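Local coordinates for protein dehydroquinate synthase (Thermus thermophilus, PDB 1UJN) that probably catalyses the conversion of 3-deoxy-D-arabino-heptulosonate 7-phosphate to 3-dehydroquinate in chorismate biosynthesis, using NAD(+) and one divalent metal ion, cobalt or zinc, per subunit, at residues 63-68 / 96-101; 103-108 / 145-150; 175-180 / 208-213. One frame throughout, in Å; residues are numbered along the deposited sequence.

Contact 1 (63-68 / 96-101)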
ATOM      1  N   ALA A  63      -4.660  20.090  -3.237  1.00 29.04           N
ATOM      2  CA  ALA A  63      -4.170  19.821  -4.589  1.00 31.47           C
ATOM      3  C   ALA A  63      -2.973  18.874  -4.571  1.00 31.73           C
ATOM      4  O   ALA A  63      -2.711  18.182  -5.554  1.00 34.03           O
ATOM      5  CB  ALA A  63      -3.793  21.135  -5.284  1.00 30.68           C
ATOM      6  N   ALA A  64      -2.252  18.843  -3.456  1.00 31.97           N
ATOM      7  CA  ALA A  64      -1.084  17.970  -3.323  1.00 31.75           C
ATOM      8  C   ALA A  64      -1.496  16.507  -3.177  1.00 31.49           C
ATOM      9  O   ALA A  64      -0.705  15.599  -3.448  1.00 34.00           O
ATOM     10  CB  ALA A  64      -0.248  18.390  -2.116  1.00 29.77           C
ATOM     11  N   LYS A  65      -2.729  16.282  -2.738  1.00 28.88           N
ATOM     12  CA  LYS A  65      -3.232  14.927  -2.549  1.00 26.50           C
ATOM     13  C   LYS A  65      -3.987  14.459  -3.788  1.00 27.50           C
ATOM     14  O   LYS A  65      -5.199  14.237  -3.750  1.00 27.64           O
ATOM     15  CB  LYS A  65      -4.125  14.873  -1.305  1.00 26.84           C
ATOM     16  CG  LYS A  65      -3.345  15.061  -0.010  1.00 25.64           C
ATOM     17  CD  LYS A  65      -4.243  15.203   1.216  1.00 26.68           C
ATOM     18  CE  LYS A  65      -5.164  14.005   1.411  1.00 24.70           C
ATOM     19  NZ  LYS A  65      -5.924  14.132   2.694  1.00 26.14           N
ATOM     20  N   SER A  66      -3.248  14.296  -4.880  1.00 25.39           N
ATOM     21  CA  SER A  66      -3.825  13.877  -6.150  1.00 27.00           C
ATOM     22  C   SER A  66      -2.966  12.817  -6.825  1.00 25.87           C
ATOM     23  O   SER A  66      -1.788  12.663  -6.506  1.00 25.09           O
ATOM     24  CB  SER A  66      -3.940  15.074  -7.089  1.00 28.33           C
ATOM     25  OG  SER A  66      -2.654  15.489  -7.513  1.00 30.52           O
ATOM     26  N   LEU A  67      -3.559  12.107  -7.779  1.00 26.51           N
ATOM     27  CA  LEU A  67      -2.849  11.066  -8.514  1.00 25.84           C
ATOM     28  C   LEU A  67      -1.703  11.667  -9.315  1.00 25.26           C
ATOM     29  O   LEU A  67      -0.653  11.049  -9.475  1.00 21.69           O
ATOM     30  CB  LEU A  67      -3.808  10.335  -9.460  1.00 26.19           C
ATOM     31  CG  LEU A  67      -4.792   9.346  -8.829  1.00 27.50           C
ATOM     32  CD1 LEU A  67      -5.904   9.005  -9.816  1.00 27.44           C
ATOM     33  CD2 LEU A  67      -4.040   8.094  -8.404  1.00 27.62           C
ATOM     34  N   GLU A  68      -1.904  12.880  -9.816  1.00 25.99           N
ATOM     35  CA  GLU A  68      -0.873  13.533 -10.604  1.00 28.19           C
ATOM     36  C   GLU A  68       0.376  13.843  -9.784  1.00 25.68           C
ATOM     37  O   GLU A  68       1.494  13.566 -10.219  1.00 24.63           O
ATOM     38  CB  GLU A  68      -1.408  14.828 -11.222  1.00 33.93           C
ATOM     39  CG  GLU A  68      -0.405  15.501 -12.140  1.00 42.22           C
ATOM     40  CD  GLU A  68       0.112  14.562 -13.219  1.00 46.72           C
ATOM     41  OE1 GLU A  68      -0.674  14.206 -14.125  1.00 49.86           O
ATOM     42  OE2 GLU A  68       1.300  14.170 -13.152  1.00 51.31           O
ATOM     43  N   LEU A  96       0.818  17.146   3.255  1.00 21.40           N
ATOM     44  CA  LEU A  96       2.143  16.685   2.861  1.00 21.57           C
ATOM     45  C   LEU A  96       2.455  15.324   3.454  1.00 21.69           C
ATOM     46  O   LEU A  96       3.041  14.482   2.781  1.00 22.28           O
ATOM     47  CB  LEU A  96       3.223  17.684   3.287  1.00 22.85           C
ATOM     48  CG  LEU A  96       3.856  18.539   2.180  1.00 26.31           C
ATOM     49  CD1 LEU A  96       4.607  17.637   1.208  1.00 25.42           C
ATOM     50  CD2 LEU A  96       2.781  19.342   1.448  1.00 25.30           C
ATOM     51  N   THR A  97       2.077  15.101   4.709  1.00 21.72           N
ATOM     52  CA  THR A  97       2.352  13.806   5.310  1.00 24.42           C
ATOM     53  C   THR A  97       1.424  12.760   4.709  1.00 23.06           C
ATOM     54  O   THR A  97       1.806  11.601   4.572  1.00 23.12           O
ATOM     55  CB  THR A  97       2.224  13.836   6.853  1.00 26.47           C
ATOM     56  OG1 THR A  97       1.029  14.518   7.233  1.00 28.39           O
ATOM     57  CG2 THR A  97       3.423  14.541   7.464  1.00 30.07           C
ATOM     58  N   ASP A  98       0.214  13.172   4.337  1.00 19.38           N
ATOM     59  CA  ASP A  98      -0.742  12.252   3.712  1.00 20.65           C
ATOM     60  C   ASP A  98      -0.151  11.767   2.385  1.00 19.59           C
ATOM     61  O   ASP A  98      -0.062  10.562   2.128  1.00 18.32           O
ATOM     62  CB  ASP A  98      -2.084  12.960   3.450  1.00 19.90           C
ATOM     63  CG  ASP A  98      -2.986  12.987   4.676  1.00 26.42           C
ATOM     64  OD1 ASP A  98      -4.052  13.640   4.618  1.00 29.11           O
ATOM     65  OD2 ASP A  98      -2.644  12.353   5.695  1.00 27.00           O
ATOM     66  N   LEU A  99       0.251  12.715   1.543  1.00 17.54           N
ATOM     67  CA  LEU A  99       0.838  12.392   0.245  1.00 18.09           C
ATOM     68  C   LEU A  99       2.183  11.685   0.397  1.00 18.59           C
ATOM     69  O   LEU A  99       2.385  10.594  -0.145  1.00 17.71           O
ATOM     70  CB  LEU A  99       1.030  13.668  -0.575  1.00 20.04           C
ATOM     71  CG  LEU A  99       1.837  13.507  -1.868  1.00 20.46           C
ATOM     72  CD1 LEU A  99       1.012  12.737  -2.892  1.00 20.59           C
ATOM     73  CD2 LEU A  99       2.220  14.867  -2.398  1.00 23.17           C
ATOM     74  N   GLY A 100       3.093  12.310   1.142  1.00 19.06           N
ATOM     75  CA  GLY A 100       4.416  11.740   1.354  1.00 18.46           C
ATOM     76  C   GLY A 100       4.416  10.373   2.017  1.00 17.20           C
ATOM     77  O   GLY A 100       5.239   9.517   1.687  1.00 16.86           O
ATOM     78  N   GLY A 101       3.504  10.165   2.962  1.00 17.14           N
ATOM     79  CA  GLY A 101       3.431   8.883   3.635  1.00 17.34           C
ATOM     80  C   GLY A 101       2.965   7.797   2.680  1.00 18.28           C
ATOM     81  O   GLY A 101       3.410   6.654   2.764  1.00 16.02           O
TER

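Contact 2 (103-108 / 145-150)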
ATOM      1  N   VAL A 103       3.393   7.886  -0.642  1.00 16.98           N
ATOM      2  CA  VAL A 103       4.480   7.677  -1.590  1.00 16.83           C
ATOM      3  C   VAL A 103       5.470   6.702  -0.937  1.00 17.94           C
ATOM      4  O   VAL A 103       5.910   5.749  -1.564  1.00 17.55           O
ATOM      5  CB  VAL A 103       5.193   9.006  -1.918  1.00 16.86           C
ATOM      6  CG1 VAL A 103       6.526   8.742  -2.622  1.00 18.47           C
ATOM      7  CG2 VAL A 103       4.290   9.854  -2.824  1.00 17.22           C
ATOM      8  N   ALA A 104       5.802   6.936   0.330  1.00 17.92           N
ATOM      9  CA  ALA A 104       6.726   6.051   1.050  1.00 16.46           C
ATOM     10  C   ALA A 104       6.162   4.639   1.176  1.00 16.71           C
ATOM     11  O   ALA A 104       6.899   3.656   1.074  1.00 17.28           O
ATOM     12  CB  ALA A 104       7.015   6.606   2.441  1.00 19.76           C
ATOM     13  N   ALA A 105       4.857   4.539   1.415  1.00 14.80           N
ATOM     14  CA  ALA A 105       4.216   3.241   1.564  1.00 16.28           C
ATOM     15  C   ALA A 105       4.232   2.404   0.298  1.00 17.71           C
ATOM     16  O   ALA A 105       4.186   1.177   0.375  1.00 17.33           O
ATOM     17  CB  ALA A 105       2.770   3.419   2.031  1.00 15.83           C
ATOM     18  N   THR A 106       4.329   3.052  -0.858  1.00 17.36           N
ATOM     19  CA  THR A 106       4.263   2.327  -2.114  1.00 19.12           C
ATOM     20  C   THR A 106       5.482   2.336  -3.021  1.00 18.52           C
ATOM     21  O   THR A 106       5.577   1.497  -3.915  1.00 17.19           O
ATOM     22  CB  THR A 106       3.040   2.801  -2.916  1.00 18.29           C
ATOM     23  OG1 THR A 106       3.142   4.210  -3.154  1.00 17.48           O
ATOM     24  CG2 THR A 106       1.749   2.512  -2.123  1.00 16.40           C
ATOM     25  N   TYR A 107       6.402   3.272  -2.812  1.00 17.25           N
ATOM     26  CA  TYR A 107       7.610   3.322  -3.633  1.00 17.37           C
ATOM     27  C   TYR A 107       8.384   2.036  -3.334  1.00 18.54           C
ATOM     28  O   TYR A 107       8.711   1.765  -2.177  1.00 17.46           O
ATOM     29  CB  TYR A 107       8.463   4.546  -3.271  1.00 18.52           C
ATOM     30  CG  TYR A 107       9.745   4.650  -4.082  1.00 19.29           C
ATOM     31  CD1 TYR A 107       9.703   4.821  -5.464  1.00 21.03           C
ATOM     32  CD2 TYR A 107      10.995   4.536  -3.470  1.00 18.90           C
ATOM     33  CE1 TYR A 107      10.874   4.874  -6.222  1.00 20.03           C
ATOM     34  CE2 TYR A 107      12.177   4.587  -4.221  1.00 21.47           C
ATOM     35  CZ  TYR A 107      12.103   4.754  -5.597  1.00 22.52           C
ATOM     36  OH  TYR A 107      13.256   4.801  -6.355  1.00 23.59           O
ATOM     37  N   LEU A 108       8.659   1.248  -4.375  1.00 19.00           N
ATOM     38  CA  LEU A 108       9.364  -0.032  -4.236  1.00 19.61           C
ATOM     39  C   LEU A 108       8.663  -0.930  -3.212  1.00 17.50           C
ATOM     40  O   LEU A 108       9.281  -1.771  -2.567  1.00 18.52           O
ATOM     41  CB  LEU A 108      10.824   0.201  -3.831  1.00 21.21           C
ATOM     42  CG  LEU A 108      11.642   1.052  -4.811  1.00 21.82           C
ATOM     43  CD1 LEU A 108      13.055   1.240  -4.285  1.00 20.96           C
ATOM     44  CD2 LEU A 108      11.655   0.384  -6.180  1.00 24.64           C
ATOM     45  N   ALA A 145      -2.957   4.169   2.277  1.00 15.57           N
ATOM     46  CA  ALA A 145      -2.297   3.050   2.915  1.00 16.64           C
ATOM     47  C   ALA A 145      -2.023   3.364   4.368  1.00 17.11           C
ATOM     48  O   ALA A 145      -1.813   4.521   4.733  1.00 17.26           O
ATOM     49  CB  ALA A 145      -0.973   2.765   2.203  1.00 16.36           C
ATOM     50  N   PHE A 146      -2.046   2.334   5.204  1.00 18.15           N
ATOM     51  CA  PHE A 146      -1.694   2.525   6.600  1.00 18.46           C
ATOM     52  C   PHE A 146      -0.192   2.269   6.608  1.00 19.32           C
ATOM     53  O   PHE A 146       0.263   1.144   6.370  1.00 19.71           O
ATOM     54  CB  PHE A 146      -2.432   1.529   7.495  1.00 21.50           C
ATOM     55  CG  PHE A 146      -3.865   1.901   7.742  1.00 22.40           C
ATOM     56  CD1 PHE A 146      -4.894   1.257   7.067  1.00 23.20           C
ATOM     57  CD2 PHE A 146      -4.183   2.931   8.628  1.00 23.84           C
ATOM     58  CE1 PHE A 146      -6.224   1.633   7.269  1.00 24.16           C
ATOM     59  CE2 PHE A 146      -5.508   3.316   8.835  1.00 25.05           C
ATOM     60  CZ  PHE A 146      -6.527   2.663   8.152  1.00 25.46           C
ATOM     61  N   HIS A 147       0.575   3.329   6.835  1.00 16.66           N
ATOM     62  CA  HIS A 147       2.026   3.244   6.841  1.00 18.41           C
ATOM     63  C   HIS A 147       2.507   4.200   7.924  1.00 18.43           C
ATOM     64  O   HIS A 147       2.267   5.406   7.853  1.00 18.21           O
ATOM     65  CB  HIS A 147       2.569   3.651   5.470  1.00 18.31           C
ATOM     66  CG  HIS A 147       4.021   3.349   5.280  1.00 18.13           C
ATOM     67  ND1 HIS A 147       4.566   2.118   5.566  1.00 19.30           N
ATOM     68  CD2 HIS A 147       5.040   4.116   4.829  1.00 18.82           C
ATOM     69  CE1 HIS A 147       5.860   2.137   5.300  1.00 22.75           C
ATOM     70  NE2 HIS A 147       6.173   3.339   4.851  1.00 20.95           N
ATOM     71  N   PHE A 148       3.163   3.644   8.936  1.00 19.55           N
ATOM     72  CA  PHE A 148       3.625   4.437  10.066  1.00 18.80           C
ATOM     73  C   PHE A 148       5.004   5.018   9.889  1.00 17.40           C
ATOM     74  O   PHE A 148       5.893   4.376   9.334  1.00 19.58           O
ATOM     75  CB  PHE A 148       3.606   3.596  11.342  1.00 17.74           C
ATOM     76  CG  PHE A 148       2.268   3.014  11.654  1.00 19.79           C
ATOM     77  CD1 PHE A 148       1.865   1.824  11.073  1.00 21.64           C
ATOM     78  CD2 PHE A 148       1.383   3.689  12.484  1.00 19.82           C
ATOM     79  CE1 PHE A 148       0.594   1.310  11.310  1.00 23.31           C
ATOM     80  CE2 PHE A 148       0.103   3.183  12.728  1.00 22.48           C
ATOM     81  CZ  PHE A 148      -0.287   1.991  12.137  1.00 22.18           C
ATOM     82  N   PRO A 149       5.205   6.248  10.382  1.00 18.03           N
ATOM     83  CA  PRO A 149       6.518   6.884  10.265  1.00 18.24           C
ATOM     84  C   PRO A 149       7.495   6.189  11.201  1.00 18.36           C
ATOM     85  O   PRO A 149       7.096   5.530  12.166  1.00 18.39           O
ATOM     86  CB  PRO A 149       6.244   8.327  10.676  1.00 18.58           C
ATOM     87  CG  PRO A 149       5.162   8.189  11.695  1.00 18.29           C
ATOM     88  CD  PRO A 149       4.249   7.126  11.082  1.00 18.63           C
ATOM     89  N   GLN A 150       8.776   6.333  10.896  1.00 16.57           N
ATOM     90  CA  GLN A 150       9.839   5.752  11.692  1.00 18.25           C
ATOM     91  C   GLN A 150      10.101   6.700  12.860  1.00 17.76           C
ATOM     92  O   GLN A 150      10.764   6.348  13.833  1.00 19.40           O
ATOM     93  CB  GLN A 150      11.076   5.620  10.814  1.00 22.57           C
ATOM     94  CG  GLN A 150      12.215   4.865  11.412  1.00 26.73           C
ATOM     95  CD  GLN A 150      13.307   4.642  10.394  1.00 30.22           C
ATOM     96  OE1 GLN A 150      13.422   3.562   9.806  1.00 33.20           O
ATOM     97  NE2 GLN A 150      14.142   5.658  10.199  1.00 27.05           N
TER

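Contact 3 (175-180 / 208-213)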
ATOM      1  N   PHE A 175      -8.761  19.829  21.656  1.00 24.60           N
ATOM      2  CA  PHE A 175      -9.941  20.054  22.483  1.00 25.64           C
ATOM      3  C   PHE A 175     -10.808  18.801  22.419  1.00 25.29           C
ATOM      4  O   PHE A 175     -11.341  18.342  23.428  1.00 26.21           O
ATOM      5  CB  PHE A 175     -10.719  21.253  21.936  1.00 26.14           C
ATOM      6  CG  PHE A 175     -11.924  21.625  22.751  1.00 28.45           C
ATOM      7  CD1 PHE A 175     -11.851  22.640  23.700  1.00 28.35           C
ATOM      8  CD2 PHE A 175     -13.133  20.965  22.565  1.00 29.11           C
ATOM      9  CE1 PHE A 175     -12.970  22.998  24.455  1.00 29.52           C
ATOM     10  CE2 PHE A 175     -14.261  21.314  23.314  1.00 28.68           C
ATOM     11  CZ  PHE A 175     -14.176  22.332  24.261  1.00 29.09           C
ATOM     12  N   LYS A 176     -10.948  18.260  21.214  1.00 25.39           N
ATOM     13  CA  LYS A 176     -11.736  17.053  20.994  1.00 26.31           C
ATOM     14  C   LYS A 176     -11.173  15.899  21.833  1.00 27.68           C
ATOM     15  O   LYS A 176     -11.931  15.153  22.465  1.00 26.18           O
ATOM     16  CB  LYS A 176     -11.708  16.686  19.513  1.00 25.76           C
ATOM     17  CG  LYS A 176     -12.603  15.514  19.135  1.00 25.37           C
ATOM     18  CD  LYS A 176     -12.330  15.065  17.704  1.00 28.07           C
ATOM     19  CE  LYS A 176     -10.931  14.468  17.579  1.00 30.24           C
ATOM     20  NZ  LYS A 176     -10.676  13.932  16.212  1.00 29.79           N
ATOM     21  N   HIS A 177      -9.846  15.751  21.837  1.00 25.45           N
ATOM     22  CA  HIS A 177      -9.209  14.695  22.628  1.00 26.89           C
ATOM     23  C   HIS A 177      -9.530  14.908  24.104  1.00 26.79           C
ATOM     24  O   HIS A 177      -9.662  13.946  24.869  1.00 27.12           O
ATOM     25  CB  HIS A 177      -7.685  14.709  22.457  1.00 27.22           C
ATOM     26  CG  HIS A 177      -7.219  14.375  21.077  1.00 31.26           C
ATOM     27  ND1 HIS A 177      -5.915  14.555  20.665  1.00 30.21           N
ATOM     28  CD2 HIS A 177      -7.886  13.880  20.007  1.00 29.06           C
ATOM     29  CE1 HIS A 177      -5.799  14.182  19.403  1.00 32.25           C
ATOM     30  NE2 HIS A 177      -6.980  13.769  18.980  1.00 30.72           N
ATOM     31  N   GLY A 178      -9.640  16.174  24.497  1.00 27.06           N
ATOM     32  CA  GLY A 178      -9.954  16.503  25.877  1.00 27.71           C
ATOM     33  C   GLY A 178     -11.307  15.942  26.270  1.00 29.63           C
ATOM     34  O   GLY A 178     -11.463  15.355  27.347  1.00 28.71           O
ATOM     35  N   LEU A 179     -12.289  16.114  25.391  1.00 28.51           N
ATOM     36  CA  LEU A 179     -13.630  15.611  25.647  1.00 29.82           C
ATOM     37  C   LEU A 179     -13.643  14.082  25.648  1.00 31.37           C
ATOM     38  O   LEU A 179     -14.349  13.457  26.441  1.00 31.64           O
ATOM     39  CB  LEU A 179     -14.600  16.132  24.584  1.00 30.28           C
ATOM     40  CG  LEU A 179     -14.856  17.640  24.567  1.00 29.98           C
ATOM     41  CD1 LEU A 179     -15.758  17.988  23.394  1.00 31.96           C
ATOM     42  CD2 LEU A 179     -15.496  18.068  25.882  1.00 31.95           C
ATOM     43  N   ILE A 180     -12.856  13.484  24.759  1.00 31.16           N
ATOM     44  CA  ILE A 180     -12.785  12.032  24.653  1.00 32.35           C
ATOM     45  C   ILE A 180     -12.125  11.383  25.873  1.00 33.98           C
ATOM     46  O   ILE A 180     -12.638  10.404  26.419  1.00 32.93           O
ATOM     47  CB  ILE A 180     -12.012  11.607  23.387  1.00 32.71           C
ATOM     48  CG1 ILE A 180     -12.783  12.040  22.136  1.00 33.61           C
ATOM     49  CG2 ILE A 180     -11.814  10.099  23.376  1.00 32.51           C
ATOM     50  CD1 ILE A 180     -12.056  11.757  20.837  1.00 33.10           C
ATOM     51  N   ALA A 208      -0.504  12.608  23.347  1.00 26.57           N
ATOM     52  CA  ALA A 208      -0.546  11.480  24.271  1.00 26.73           C
ATOM     53  C   ALA A 208      -1.938  10.858  24.357  1.00 27.27           C
ATOM     54  O   ALA A 208      -2.069   9.646  24.526  1.00 27.38           O
ATOM     55  CB  ALA A 208      -0.074  11.925  25.650  1.00 25.82           C
ATOM     56  N   VAL A 209      -2.980  11.677  24.234  1.00 27.36           N
ATOM     57  CA  VAL A 209      -4.338  11.150  24.298  1.00 28.24           C
ATOM     58  C   VAL A 209      -4.667  10.268  23.095  1.00 27.38           C
ATOM     59  O   VAL A 209      -5.272   9.204  23.249  1.00 25.49           O
ATOM     60  CB  VAL A 209      -5.390  12.279  24.397  1.00 29.43           C
ATOM     61  CG1 VAL A 209      -6.797  11.687  24.355  1.00 32.62           C
ATOM     62  CG2 VAL A 209      -5.190  13.055  25.682  1.00 33.63           C
ATOM     63  N   LYS A 210      -4.274  10.697  21.896  1.00 25.39           N
ATOM     64  CA  LYS A 210      -4.559   9.891  20.719  1.00 25.76           C
ATOM     65  C   LYS A 210      -3.740   8.611  20.763  1.00 23.37           C
ATOM     66  O   LYS A 210      -4.181   7.571  20.284  1.00 26.18           O
ATOM     67  CB  LYS A 210      -4.270  10.655  19.418  1.00 24.44           C
ATOM     68  CG  LYS A 210      -4.720   9.871  18.189  1.00 27.75           C
ATOM     69  CD  LYS A 210      -4.673  10.671  16.893  1.00 27.74           C
ATOM     70  CE  LYS A 210      -5.212   9.825  15.744  1.00 29.43           C
ATOM     71  NZ  LYS A 210      -5.140  10.495  14.406  1.00 27.49           N
ATOM     72  N   VAL A 211      -2.545   8.676  21.339  1.00 24.39           N
ATOM     73  CA  VAL A 211      -1.721   7.479  21.438  1.00 26.22           C
ATOM     74  C   VAL A 211      -2.436   6.419  22.280  1.00 27.99           C
ATOM     75  O   VAL A 211      -2.545   5.263  21.871  1.00 29.07           O
ATOM     76  CB  VAL A 211      -0.344   7.777  22.076  1.00 25.68           C
ATOM     77  CG1 VAL A 211       0.377   6.468  22.388  1.00 26.77           C
ATOM     78  CG2 VAL A 211       0.507   8.617  21.118  1.00 22.14           C
ATOM     79  N   ARG A 212      -2.928   6.815  23.449  1.00 31.31           N
ATOM     80  CA  ARG A 212      -3.615   5.884  24.346  1.00 36.08           C
ATOM     81  C   ARG A 212      -4.854   5.245  23.732  1.00 38.27           C
ATOM     82  O   ARG A 212      -4.994   4.019  23.721  1.00 38.69           O
ATOM     83  CB  ARG A 212      -4.021   6.586  25.643  1.00 37.67           C
ATOM     84  CG  ARG A 212      -2.863   6.966  26.543  1.00 41.42           C
ATOM     85  CD  ARG A 212      -3.328   7.080  27.991  1.00 42.23           C
ATOM     86  NE  ARG A 212      -4.385   8.074  28.156  1.00 44.77           N
ATOM     87  CZ  ARG A 212      -4.197   9.388  28.079  1.00 45.22           C
ATOM     88  NH1 ARG A 212      -2.987   9.877  27.839  1.00 43.34           N
ATOM     89  NH2 ARG A 212      -5.221  10.215  28.242  1.00 46.16           N
ATOM     90  N   VAL A 213      -5.760   6.081  23.239  1.00 39.72           N
ATOM     91  CA  VAL A 213      -6.992   5.597  22.630  1.00 41.84           C
ATOM     92  C   VAL A 213      -6.715   4.628  21.482  1.00 43.65           C
ATOM     93  O   VAL A 213      -7.387   3.605  21.337  1.00 43.11           O
ATOM     94  CB  VAL A 213      -7.826   6.767  22.088  1.00 42.69           C
ATOM     95  CG1 VAL A 213      -9.088   6.242  21.436  1.00 43.29           C
ATOM     96  CG2 VAL A 213      -8.159   7.728  23.217  1.00 42.37           C
TER

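Contact 1 (63-68 / 96-101)
Lys65 reaches Asp98 through one bend in its chain. Its CG lies beside the backbone N, anti to the carbonyl carbon (chi1 -69°), and chi3 at 58° then turns CE and NZ onto the aspartate. Asp98 also has its CG beside its backbone N, and its carboxylate faces the lysine. The two side chains cross at a slant and form a salt bridge, with Lys65 NZ 2.7 Å from Asp98 OD1. The ammonium meets the anti side of this oxygen, 25° out of the carboxylate plane. The aliphatic part of the lysine also rests on the aspartate, with Lys65 CD 3.8 Å from Asp98 CB.

Beside the bridge, Leu99 packs against the backbone of Ala64. It brings both methyls to Ala64 O, with Leu99 CD2 at 3.2 Å and CD1 at 3.4 Å from that oxygen. This is close packing. The same carbonyl accepts a weak bond from Ser66 N, which closes an inverse gamma turn centred on Lys65. Ser66 OG caps helix 67-80 at Val69 N.

Lys65 NZ has a further hydrogen bond to Asn141 OD1. The backbones of Lys65 and Asp98 bond to Asn135 and Gly133 of strand 131-136. Lys131 and Lys140, predicted to bind NAD(+), lie close by. The lysine charge is thus shared between a carboxylate and an amide oxygen. The carboxylate probably balances the charge of Lys65 itself, leaving the pair nearly neutral beside the predicted cofactor lysines, and the bridge ties the turn to the helix.

Contact 2 (103-108 / 145-150)
The backbones of Ala105 and His147 pass with their CA atoms 5.7 Å apart, where the last turn of helix 94-106 meets the chain just leaving strand 144-146. His147 lays its imidazole on that turn. Its CG stands anti to the backbone N (chi1 -169°), which carries the ring against the helix. Ala105 CA sits over one face of the ring, offset toward the rim. Ala105 CA is 3.7 Å from the centroid of the His147 ring and 21° off its normal, a CH-pi contact. Ala105 N is 3.4 Å from His147 CD2.

The methyl of Ala105 fills the root of the side chain, with Ala105 CB 3.5 Å from His147 CG. The same methyl meets strand 144-146, where Ala105 CB is 3.8 Å from Ala145 CB. Ala104 adds a looser touch, its CB 4.0 Å from His147 CD2. Small residues on this side of the helix let the ring come this near.

The polar end of the histidine is held elsewhere. Its NE2 bonds to Val111 O, at the approach to strand 112-117, and its ring also meets that of Tyr113. At the helix end and just beyond it, Thr106 and Leu108 make backbone hydrogen bonds to the second subunit.

Replacing His147 by alanine is likely to leave Val111 O without this partner and open a gap beside Ala105. Across the two segments the contact is apolar and CH-pi in character. The bond to Val111 O and the Tyr113 ring probably limit how far the imidazole can turn, which keeps one face toward Ala105 CA.

Contact 3 (175-180 / 208-213)
Two helices of the mostly helical C-terminal domain of dehydroquinate synthase pack here, 164-181 against 199-216. His177 and Val209 mark their nearest approach. The segment axes come within 9.9 Å, and their N-to-C directions diverge by 48°.

The tight part is at His177. Its CB is 3.7 Å from Val209 CG1, and that methyl also rests against His177 O. The imidazole reaches past Val209, and His177 CE1 lies 3.8 Å from Lys210 CB. Its chi1 of -66° places the ring beside the backbone N and directs it at helix 199-216. A turn further on the packing is looser. Ile180 CG2 and Val213 CG2 face each other at 4.4 Å.

Lys210 is partly exposed, and its extended chain leads away from the contact. Its NZ ends at Val128 O and in a salt bridge with Asp125. Glu173, a predicted zinc ligand, lies one turn before His177 and is bridged to Lys176. His177 lies near the predicted metal site and ties its helix to helix 199-216. Its ND1 is hydrogen-bonded to Ala206 O, a backbone carbonyl of that second helix.

Contacts 1 and 2 both use helix 94-106 of the N-terminal region, and their centres are 12 Å apart. They touch where Gly101 O packs on His147 CD2. Contact 3 stands apart in the C-terminal region, its centre about 26 Å from that of contact 1 and 25 Å from that of contact 2. Contacts 1 and 3 are buried, whereas contact 2 is only partly so and adjoins the dimer interface. Contact 1 alone is bridged by charge, and it lies beside predicted NAD(+)-binding lysines. Contacts 2 and 3 each turn on a histidine whose nitrogen bonds to a backbone carbonyl beyond the two segments, while carbon atoms do the packing.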